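PDB 1J6O: TatD-related deoxyribonuclease from Thermotoga maritima, which is probably a metal-dependent DNA nuclease of the TatD family that hydrolyses ester bonds in DNA. Local coordinates for residues V14-H19 and E257-I262; L183-P188 and K234-T239; V204-I209 and L244-A249. All blocks are in the same frame, centred on the assembly; numbering follows the deposited sequence.

Contact 1: residues V14-H19 and E257-I262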
loop_
_atom_site.group_PDB
_atom_site.type_symbol
_atom_site.label_atom_id
_atom_site.label_comp_id
_atom_site.label_asym_id
_atom_site.label_seq_id
_atom_site.Cartn_x
_atom_site.Cartn_y
_atom_site.Cartn_z
ATOM N N VAL A 14 8.458 -2.546 -7.830
ATOM C CA VAL A 14 7.631 -3.352 -6.935
ATOM C C VAL A 14 6.323 -2.603 -6.731
ATOM O O VAL A 14 6.342 -1.390 -6.487
ATOM C CB VAL A 14 8.277 -3.533 -5.543
ATOM C CG1 VAL A 14 7.261 -4.214 -4.584
ATOM C CG2 VAL A 14 9.554 -4.384 -5.674
ATOM N N ASP A 15 5.191 -3.284 -6.891
ATOM C CA ASP A 15 3.897 -2.600 -6.683
ATOM C C ASP A 15 3.518 -2.975 -5.257
ATOM O O ASP A 15 3.124 -4.118 -5.002
ATOM C CB ASP A 15 2.812 -3.134 -7.621
ATOM C CG ASP A 15 1.504 -2.355 -7.506
ATOM O OD1 ASP A 15 1.328 -1.575 -6.531
ATOM O OD2 ASP A 15 0.651 -2.550 -8.398
ATOM N N THR A 16 3.600 -2.026 -4.331
ATOM C CA THR A 16 3.261 -2.321 -2.925
ATOM C C THR A 16 1.783 -2.233 -2.552
ATOM O O THR A 16 1.429 -2.372 -1.371
ATOM C CB THR A 16 4.056 -1.408 -1.951
ATOM O OG1 THR A 16 3.722 -0.044 -2.223
ATOM C CG2 THR A 16 5.565 -1.594 -2.118
ATOM N N HIS A 17 0.909 -2.014 -3.535
ATOM C CA HIS A 17 -0.503 -1.929 -3.212
ATOM C C HIS A 17 -1.339 -2.284 -4.422
ATOM O O HIS A 17 -1.684 -1.405 -5.217
ATOM C CB HIS A 17 -0.854 -0.501 -2.737
ATOM C CG HIS A 17 -2.062 -0.433 -1.855
ATOM N ND1 HIS A 17 -1.974 -0.374 -0.480
ATOM C CD2 HIS A 17 -3.385 -0.412 -2.146
ATOM C CE1 HIS A 17 -3.193 -0.311 0.037
ATOM N NE2 HIS A 17 -4.065 -0.332 -0.953
ATOM N N ALA A 18 -1.687 -3.559 -4.567
ATOM C CA ALA A 18 -2.495 -3.973 -5.707
ATOM C C ALA A 18 -3.779 -4.713 -5.245
ATOM O O ALA A 18 -3.829 -5.189 -4.123
ATOM C CB ALA A 18 -1.677 -4.888 -6.551
ATOM N N HIS A 19 -4.798 -4.791 -6.108
ATOM C CA HIS A 19 -6.055 -5.493 -5.778
ATOM C C HIS A 19 -6.348 -6.303 -7.044
ATOM O O HIS A 19 -7.413 -6.117 -7.703
ATOM C CB HIS A 19 -7.215 -4.496 -5.566
ATOM C CG HIS A 19 -6.936 -3.449 -4.529
ATOM N ND1 HIS A 19 -6.910 -3.731 -3.180
ATOM C CD2 HIS A 19 -6.730 -2.111 -4.641
ATOM C CE1 HIS A 19 -6.715 -2.610 -2.502
ATOM N NE2 HIS A 19 -6.608 -1.612 -3.366
ATOM N N GLU A 257 14.363 -1.673 -3.067
ATOM C CA GLU A 257 15.097 -2.058 -1.855
ATOM C C GLU A 257 14.198 -1.726 -0.655
ATOM O O GLU A 257 14.074 -2.498 0.299
ATOM C CB GLU A 257 16.414 -1.283 -1.724
ATOM C CG GLU A 257 17.139 -1.568 -0.412
ATOM C CD GLU A 257 18.547 -0.962 -0.351
ATOM O OE1 GLU A 257 19.324 -1.127 -1.320
ATOM O OE2 GLU A 257 18.871 -0.326 0.677
ATOM N N ASN A 258 13.585 -0.553 -0.696
ATOM C CA ASN A 258 12.700 -0.153 0.397
ATOM C C ASN A 258 11.555 -1.149 0.571
ATOM O O ASN A 258 11.204 -1.542 1.693
ATOM C CB ASN A 258 12.095 1.227 0.110
ATOM C CG ASN A 258 13.082 2.348 0.309
ATOM O OD1 ASN A 258 14.151 2.149 0.897
ATOM N ND2 ASN A 258 12.729 3.541 -0.168
ATOM N N ALA A 259 10.945 -1.534 -0.544
ATOM C CA ALA A 259 9.839 -2.477 -0.500
ATOM C C ALA A 259 10.277 -3.860 -0.042
ATOM O O ALA A 259 9.580 -4.516 0.735
ATOM C CB ALA A 259 9.151 -2.542 -1.874
ATOM N N ARG A 260 11.455 -4.289 -0.486
ATOM C CA ARG A 260 11.973 -5.602 -0.096
ATOM C C ARG A 260 12.211 -5.637 1.410
ATOM O O ARG A 260 11.864 -6.600 2.107
ATOM C CB ARG A 260 13.329 -5.876 -0.765
ATOM C CG ARG A 260 13.299 -6.272 -2.233
ATOM C CD ARG A 260 14.742 -6.351 -2.741
ATOM N NE ARG A 260 14.836 -6.616 -4.173
ATOM C CZ ARG A 260 15.958 -6.480 -4.877
ATOM N NH1 ARG A 260 17.079 -6.098 -4.264
ATOM N NH2 ARG A 260 15.954 -6.673 -6.192
ATOM N N ARG A 261 12.830 -4.584 1.911
ATOM C CA ARG A 261 13.117 -4.518 3.329
ATOM C C ARG A 261 11.873 -4.543 4.200
ATOM O O ARG A 261 11.805 -5.256 5.197
ATOM C CB ARG A 261 13.929 -3.261 3.629
ATOM C CG ARG A 261 14.368 -3.139 5.071
ATOM C CD ARG A 261 15.035 -1.790 5.346
ATOM N NE ARG A 261 14.081 -0.688 5.299
ATOM C CZ ARG A 261 14.079 0.258 4.369
ATOM N NH1 ARG A 261 14.990 0.243 3.393
ATOM N NH2 ARG A 261 13.164 1.221 4.412
ATOM N N ILE A 262 10.873 -3.774 3.807
ATOM C CA ILE A 262 9.637 -3.715 4.586
ATOM C C ILE A 262 8.790 -4.972 4.597
ATOM O O ILE A 262 8.403 -5.478 5.649
ATOM C CB ILE A 262 8.744 -2.543 4.078
ATOM C CG1 ILE A 262 9.404 -1.204 4.444
ATOM C CG2 ILE A 262 7.364 -2.584 4.731
ATOM C CD1 ILE A 262 8.713 0.009 3.841
#
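The hydroxyl OG1 of T16 hydrogen-bonds to the carbonyl O of L211, while its methyl CG2 meets A259. The two chemically different branches of this threonine therefore face two neighbours. The fold is the parallel eight-stranded barrel of the TIM-barrel class. V14 to H19 hold most of its first strand, 13-18, and L211 ends the last one. Helix 248-264, which holds E257 to I262, packs at the end of the barrel where the strands begin. A259 is its point of contact here, with no polar bond between the two segments. Its CB is 3.7 Å from V14 CG1 and equally 3.7 Å from T16 CG2, so one methyl rests on two others. V14 turns CG1 anti to its own N (chi1 172°), and that branch reaches A259. The backbone at V14 and A259 stays apart, with CA atoms 6.9 Å from each other. All three touching residues are buried. Next to A259, R260 forms a salt bridge with E42, which ties the helix to the second strand, 41-47.

At T16 and H17 the chain turns a corner and leads on to H19; H17 and H19 are predicted ligands of the first divalent metal. D15 shapes this turn: its OD1 accepts from H17 N at 3.1 Å, which makes an Asx turn. OD2 of the same carboxylate bonds to T213. H17 also hydrogen-bonds to E103 and H19 to D214, both predicted ligands of that metal. In the Asx turn, the N-H of H17 meets D15 OD1 from above the carboxylate plane, 43° out of it.

Contact 2: residues L183-P188 and K234-T239; sequences LGIGGP and KYVVET
V236 presses both methyls against the backbone of I185, G186 and G187. The first kind of interaction is thus methyl to main chain. V236 CG2 lies 3.6 Å from G186 C and 3.7 Å from G187 N, so it sits on the peptide that joins the two glycines. V236 CG1 lies 3.8 Å from G186 O and 3.9 Å from I185 O, near both carbonyl oxygens. The torsion of V236 explains the division: CG1 is anti to the backbone N (chi1 173°), and CG2 is anti to the carbonyl carbon. Both branches then point at the chain as it leaves strand 181-185.

The second kind is apolar side chain to side chain. It is looser: I185 CG2 stands 4.4 Å from V236 CG1. I185 starts out toward the helix, then its outer carbons bend off it.

Polar bonds serve each segment separately. The helix is held by its own backbone, for example E238 N to K234 O at 2.9 Å. On the other segment, G187 O accepts from T190 OG1 and P188 O from N194 ND2. These two bonds tie the short 3-10 segment to the chain that follows it.

The pair belongs to the wall of the TIM barrel. Helix 233-244 packs outside the last two strands, 181-185 and 209-211. V236 touches L211 of strand 209-211, I185 at the end of strand 181-185, and the glycines just beyond it. I185 lies against I209, and its backbone bonds to V210. On the neighbouring side of the helix, V237 touches L211 and also meets V251 of helix 248-264.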
loop_
_atom_site.group_PDB
_atom_site.type_symbol
_atom_site.label_atom_id
_atom_site.label_comp_id
_atom_site.label_asym_id
_atom_site.label_seq_id
_atom_site.Cartn_x
_atom_site.Cartn_y
_atom_site.Cartn_z
ATOM N N LEU A 183 6.265 6.265 2.533
ATOM C CA LEU A 183 5.100 6.802 1.833
ATOM C C LEU A 183 4.906 6.195 0.445
ATOM O O LEU A 183 5.845 6.127 -0.351
ATOM C CB LEU A 183 5.251 8.326 1.690
ATOM C CG LEU A 183 5.669 9.037 2.975
ATOM C CD1 LEU A 183 5.812 10.513 2.681
ATOM C CD2 LEU A 183 4.628 8.813 4.073
ATOM N N GLY A 184 3.680 5.762 0.174
ATOM C CA GLY A 184 3.348 5.168 -1.108
ATOM C C GLY A 184 2.960 6.217 -2.131
ATOM O O GLY A 184 2.055 7.042 -1.912
ATOM N N ILE A 185 3.662 6.188 -3.253
ATOM C CA ILE A 185 3.451 7.123 -4.357
ATOM C C ILE A 185 2.955 6.325 -5.547
ATOM O O ILE A 185 3.578 5.332 -5.928
ATOM C CB ILE A 185 4.789 7.797 -4.753
ATOM C CG1 ILE A 185 5.435 8.424 -3.505
ATOM C CG2 ILE A 185 4.558 8.845 -5.877
ATOM C CD1 ILE A 185 4.567 9.422 -2.794
ATOM N N GLY A 186 1.822 6.744 -6.100
ATOM C CA GLY A 186 1.267 6.050 -7.235
ATOM C C GLY A 186 0.898 6.928 -8.412
ATOM O O GLY A 186 1.496 7.989 -8.637
ATOM N N GLY A 187 -0.108 6.463 -9.148
ATOM C CA GLY A 187 -0.614 7.148 -10.333
ATOM C C GLY A 187 -0.764 8.662 -10.280
ATOM O O GLY A 187 -0.272 9.350 -11.189
ATOM N N PRO A 188 -1.415 9.212 -9.247
ATOM C CA PRO A 188 -1.634 10.661 -9.089
ATOM C C PRO A 188 -0.393 11.556 -9.182
ATOM O O PRO A 188 -0.498 12.744 -9.480
ATOM C CB PRO A 188 -2.314 10.768 -7.729
ATOM C CG PRO A 188 -3.107 9.403 -7.653
ATOM C CD PRO A 188 -2.059 8.445 -8.157
ATOM N N LYS A 234 5.609 2.056 -14.586
ATOM C CA LYS A 234 6.731 2.734 -15.252
ATOM C C LYS A 234 6.574 4.254 -15.375
ATOM O O LYS A 234 7.558 4.986 -15.322
ATOM C CB LYS A 234 6.965 2.140 -16.645
ATOM C CG LYS A 234 5.808 2.322 -17.590
ATOM C CD LYS A 234 5.894 1.344 -18.769
ATOM C CE LYS A 234 6.915 1.757 -19.797
ATOM N NZ LYS A 234 8.294 1.740 -19.249
ATOM N N TYR A 235 5.346 4.716 -15.562
ATOM C CA TYR A 235 5.054 6.132 -15.697
ATOM C C TYR A 235 5.233 6.846 -14.389
ATOM O O TYR A 235 5.594 8.032 -14.378
ATOM C CB TYR A 235 3.620 6.322 -16.226
ATOM C CG TYR A 235 3.451 5.682 -17.588
ATOM C CD1 TYR A 235 4.049 6.234 -18.716
ATOM C CD2 TYR A 235 2.778 4.472 -17.728
ATOM C CE1 TYR A 235 3.994 5.585 -19.954
ATOM C CE2 TYR A 235 2.716 3.820 -18.945
ATOM C CZ TYR A 235 3.326 4.375 -20.052
ATOM O OH TYR A 235 3.280 3.683 -21.239
ATOM N N VAL A 236 4.986 6.128 -13.289
ATOM C CA VAL A 236 5.131 6.715 -11.957
ATOM C C VAL A 236 6.622 6.918 -11.705
ATOM O O VAL A 236 7.038 7.952 -11.173
ATOM C CB VAL A 236 4.516 5.783 -10.859
ATOM C CG1 VAL A 236 4.828 6.316 -9.443
ATOM C CG2 VAL A 236 2.987 5.725 -11.069
ATOM N N VAL A 237 7.414 5.912 -12.060
ATOM C CA VAL A 237 8.848 5.990 -11.876
ATOM C C VAL A 237 9.406 7.137 -12.754
ATOM O O VAL A 237 10.255 7.928 -12.319
ATOM C CB VAL A 237 9.513 4.663 -12.294
ATOM C CG1 VAL A 237 11.025 4.865 -12.474
ATOM C CG2 VAL A 237 9.237 3.579 -11.235
ATOM N N GLU A 238 8.927 7.209 -13.994
ATOM C CA GLU A 238 9.376 8.246 -14.917
ATOM C C GLU A 238 9.190 9.616 -14.294
ATOM O O GLU A 238 10.131 10.412 -14.229
ATOM C CB GLU A 238 8.596 8.150 -16.221
ATOM C CG GLU A 238 8.838 9.280 -17.188
ATOM C CD GLU A 238 8.195 8.992 -18.531
ATOM O OE1 GLU A 238 7.024 8.542 -18.537
ATOM O OE2 GLU A 238 8.860 9.214 -19.570
ATOM N N THR A 239 7.989 9.894 -13.810
ATOM C CA THR A 239 7.734 11.188 -13.193
ATOM C C THR A 239 8.631 11.421 -11.984
ATOM O O THR A 239 9.226 12.503 -11.843
ATOM C CB THR A 239 6.238 11.328 -12.790
ATOM O OG1 THR A 239 5.433 11.344 -13.979
ATOM C CG2 THR A 239 5.984 12.609 -11.997
#

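Contact 3: residues V204-I209 and L244-A249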
loop_
_atom_site.group_PDB
_atom_site.type_symbol
_atom_site.label_atom_id
_atom_site.label_comp_id
_atom_site.label_asym_id
_atom_site.label_seq_id
_atom_site.Cartn_x
_atom_site.Cartn_y
_atom_site.Cartn_z
ATOM N N VAL A 204 10.980 14.957 0.108
ATOM C CA VAL A 204 11.230 13.726 0.844
ATOM C C VAL A 204 12.367 12.857 0.316
ATOM O O VAL A 204 13.138 12.295 1.093
ATOM C CB VAL A 204 9.935 12.889 0.920
ATOM C CG1 VAL A 204 10.211 11.559 1.580
ATOM C CG2 VAL A 204 8.875 13.670 1.715
ATOM N N GLY A 205 12.462 12.718 -0.999
ATOM C CA GLY A 205 13.532 11.907 -1.529
ATOM C C GLY A 205 13.244 10.419 -1.572
ATOM O O GLY A 205 12.262 9.937 -1.005
ATOM N N LEU A 206 14.148 9.687 -2.212
ATOM C CA LEU A 206 14.016 8.251 -2.359
ATOM C C LEU A 206 14.136 7.346 -1.146
ATOM O O LEU A 206 13.681 6.212 -1.187
ATOM C CB LEU A 206 14.988 7.758 -3.434
ATOM C CG LEU A 206 14.726 8.237 -4.873
ATOM C CD1 LEU A 206 15.786 7.632 -5.783
ATOM C CD2 LEU A 206 13.348 7.790 -5.364
ATOM N N GLU A 207 14.736 7.818 -0.061
ATOM C CA GLU A 207 14.879 6.971 1.107
ATOM C C GLU A 207 13.551 6.668 1.806
ATOM O O GLU A 207 13.443 5.697 2.557
ATOM C CB GLU A 207 15.819 7.650 2.112
ATOM C CG GLU A 207 16.273 6.762 3.241
ATOM C CD GLU A 207 17.112 7.504 4.277
ATOM O OE1 GLU A 207 17.913 8.385 3.883
ATOM O OE2 GLU A 207 16.976 7.190 5.482
ATOM N N TYR A 208 12.526 7.456 1.520
ATOM C CA TYR A 208 11.244 7.232 2.184
ATOM C C TYR A 208 10.031 6.911 1.338
ATOM O O TYR A 208 8.912 7.061 1.799
ATOM C CB TYR A 208 10.933 8.460 3.036
ATOM C CG TYR A 208 12.045 8.754 4.009
ATOM C CD1 TYR A 208 12.378 7.827 4.992
ATOM C CD2 TYR A 208 12.810 9.913 3.900
ATOM C CE1 TYR A 208 13.461 8.032 5.850
ATOM C CE2 TYR A 208 13.907 10.133 4.764
ATOM C CZ TYR A 208 14.216 9.180 5.726
ATOM O OH TYR A 208 15.284 9.340 6.578
ATOM N N ILE A 209 10.231 6.442 0.124
ATOM C CA ILE A 209 9.066 6.142 -0.691
ATOM C C ILE A 209 9.068 4.773 -1.368
ATOM O O ILE A 209 10.119 4.196 -1.617
ATOM C CB ILE A 209 8.915 7.175 -1.820
ATOM C CG1 ILE A 209 10.156 7.153 -2.693
ATOM C CG2 ILE A 209 8.756 8.604 -1.247
ATOM C CD1 ILE A 209 10.041 7.985 -3.952
ATOM N N LEU A 244 12.945 14.460 -9.404
ATOM C CA LEU A 244 14.134 14.411 -8.559
ATOM C C LEU A 244 15.419 14.619 -9.327
ATOM O O LEU A 244 16.484 14.716 -8.724
ATOM C CB LEU A 244 14.228 13.067 -7.844
ATOM C CG LEU A 244 13.163 12.794 -6.780
ATOM C CD1 LEU A 244 13.301 11.360 -6.319
ATOM C CD2 LEU A 244 13.329 13.748 -5.620
ATOM N N GLY A 245 15.310 14.671 -10.647
ATOM C CA GLY A 245 16.486 14.857 -11.471
ATOM C C GLY A 245 17.475 13.706 -11.351
ATOM O O GLY A 245 18.694 13.939 -11.311
ATOM N N VAL A 246 16.982 12.465 -11.286
ATOM C CA VAL A 246 17.869 11.305 -11.174
ATOM C C VAL A 246 17.501 10.212 -12.189
ATOM O O VAL A 246 16.406 10.213 -12.750
ATOM C CB VAL A 246 17.858 10.694 -9.728
ATOM C CG1 VAL A 246 18.178 11.776 -8.702
ATOM C CG2 VAL A 246 16.500 10.052 -9.416
ATOM N N PRO A 247 18.426 9.283 -12.465
ATOM C CA PRO A 247 18.101 8.223 -13.429
ATOM C C PRO A 247 16.926 7.343 -12.940
ATOM O O PRO A 247 16.708 7.200 -11.727
ATOM C CB PRO A 247 19.402 7.420 -13.516
ATOM C CG PRO A 247 20.467 8.400 -13.114
ATOM C CD PRO A 247 19.823 9.202 -12.015
ATOM N N GLU A 248 16.171 6.756 -13.871
ATOM C CA GLU A 248 15.047 5.901 -13.484
ATOM C C GLU A 248 15.610 4.698 -12.738
ATOM O O GLU A 248 14.952 4.111 -11.876
ATOM C CB GLU A 248 14.251 5.442 -14.717
ATOM C CG GLU A 248 13.494 6.561 -15.396
ATOM C CD GLU A 248 12.660 6.079 -16.566
ATOM O OE1 GLU A 248 12.992 5.011 -17.129
ATOM O OE2 GLU A 248 11.686 6.770 -16.933
ATOM N N ALA A 249 16.845 4.337 -13.065
ATOM C CA ALA A 249 17.471 3.215 -12.405
ATOM C C ALA A 249 17.608 3.521 -10.919
ATOM O O ALA A 249 17.525 2.614 -10.089
ATOM C CB ALA A 249 18.848 2.947 -13.001
#
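L206 and L244 form the tight part of this contact. The methyl CD1 of L244 meets L206 at two atoms, 3.7 Å from CG and 3.7 Å from CD2. It touches the fork of the other leucine, and the two side chains cross at a slant. Both CG atoms lie beside their own backbone N and anti to the carbonyl carbon (chi1 -66° for L206, -68° for L244). This sends the branched ends toward each other.

The other approaches are loose. L206 CD1 is 4.4 Å from V246 CG2, a touch at the margin. G205 comes no nearer than its CA, 4.5 Å from L244 CD2. All four touching residues are partly exposed, so this is a surface patch. Further out, G245, P247 and E207 are exposed to solvent in the molecule. L206 nevertheless has an inner side: it also packs on I240 of helix 233-244 and on V251 and A254 of helix 248-264. V246 joins it on V251.

Two chain turns bring these residues together. G205, with positive phi, is the first residue past helix 195-204. The next residues lead to strand 209-211. G245 also has positive phi and is the C-prime residue of a Schellman motif closing helix 233-244. In that motif V246 N bonds to S241 O, and G245 N to Q242 O. P247 is then the N-cap residue of helix 248-264. The second segment is thus a short link between consecutive helices; the first is a helix-to-strand connection at the N-terminal end of the barrel strands, as in other TIM barrels.

All three contacts lie where the barrel closes, with its first strand, last two strands and final helices. Contacts 1 and 3 both use helix 248-264, and their centres are 15 Å apart. N258 joins them: its ND2 probably bonds to I209 O at 3.1 Å and more weakly to L206 O. Contacts 2 and 3 have centres 11 Å apart, and L183 N probably bonds to Y208 O at 2.9 Å. Contacts 1 and 2 do not touch; their nearest atoms are about 5 Å apart. Both lie near the predicted metal site: the side chain of T16 is about 6 Å from that of H164, and G186 about 7 Å from the D214 side chain. Contact 3 lies away from it.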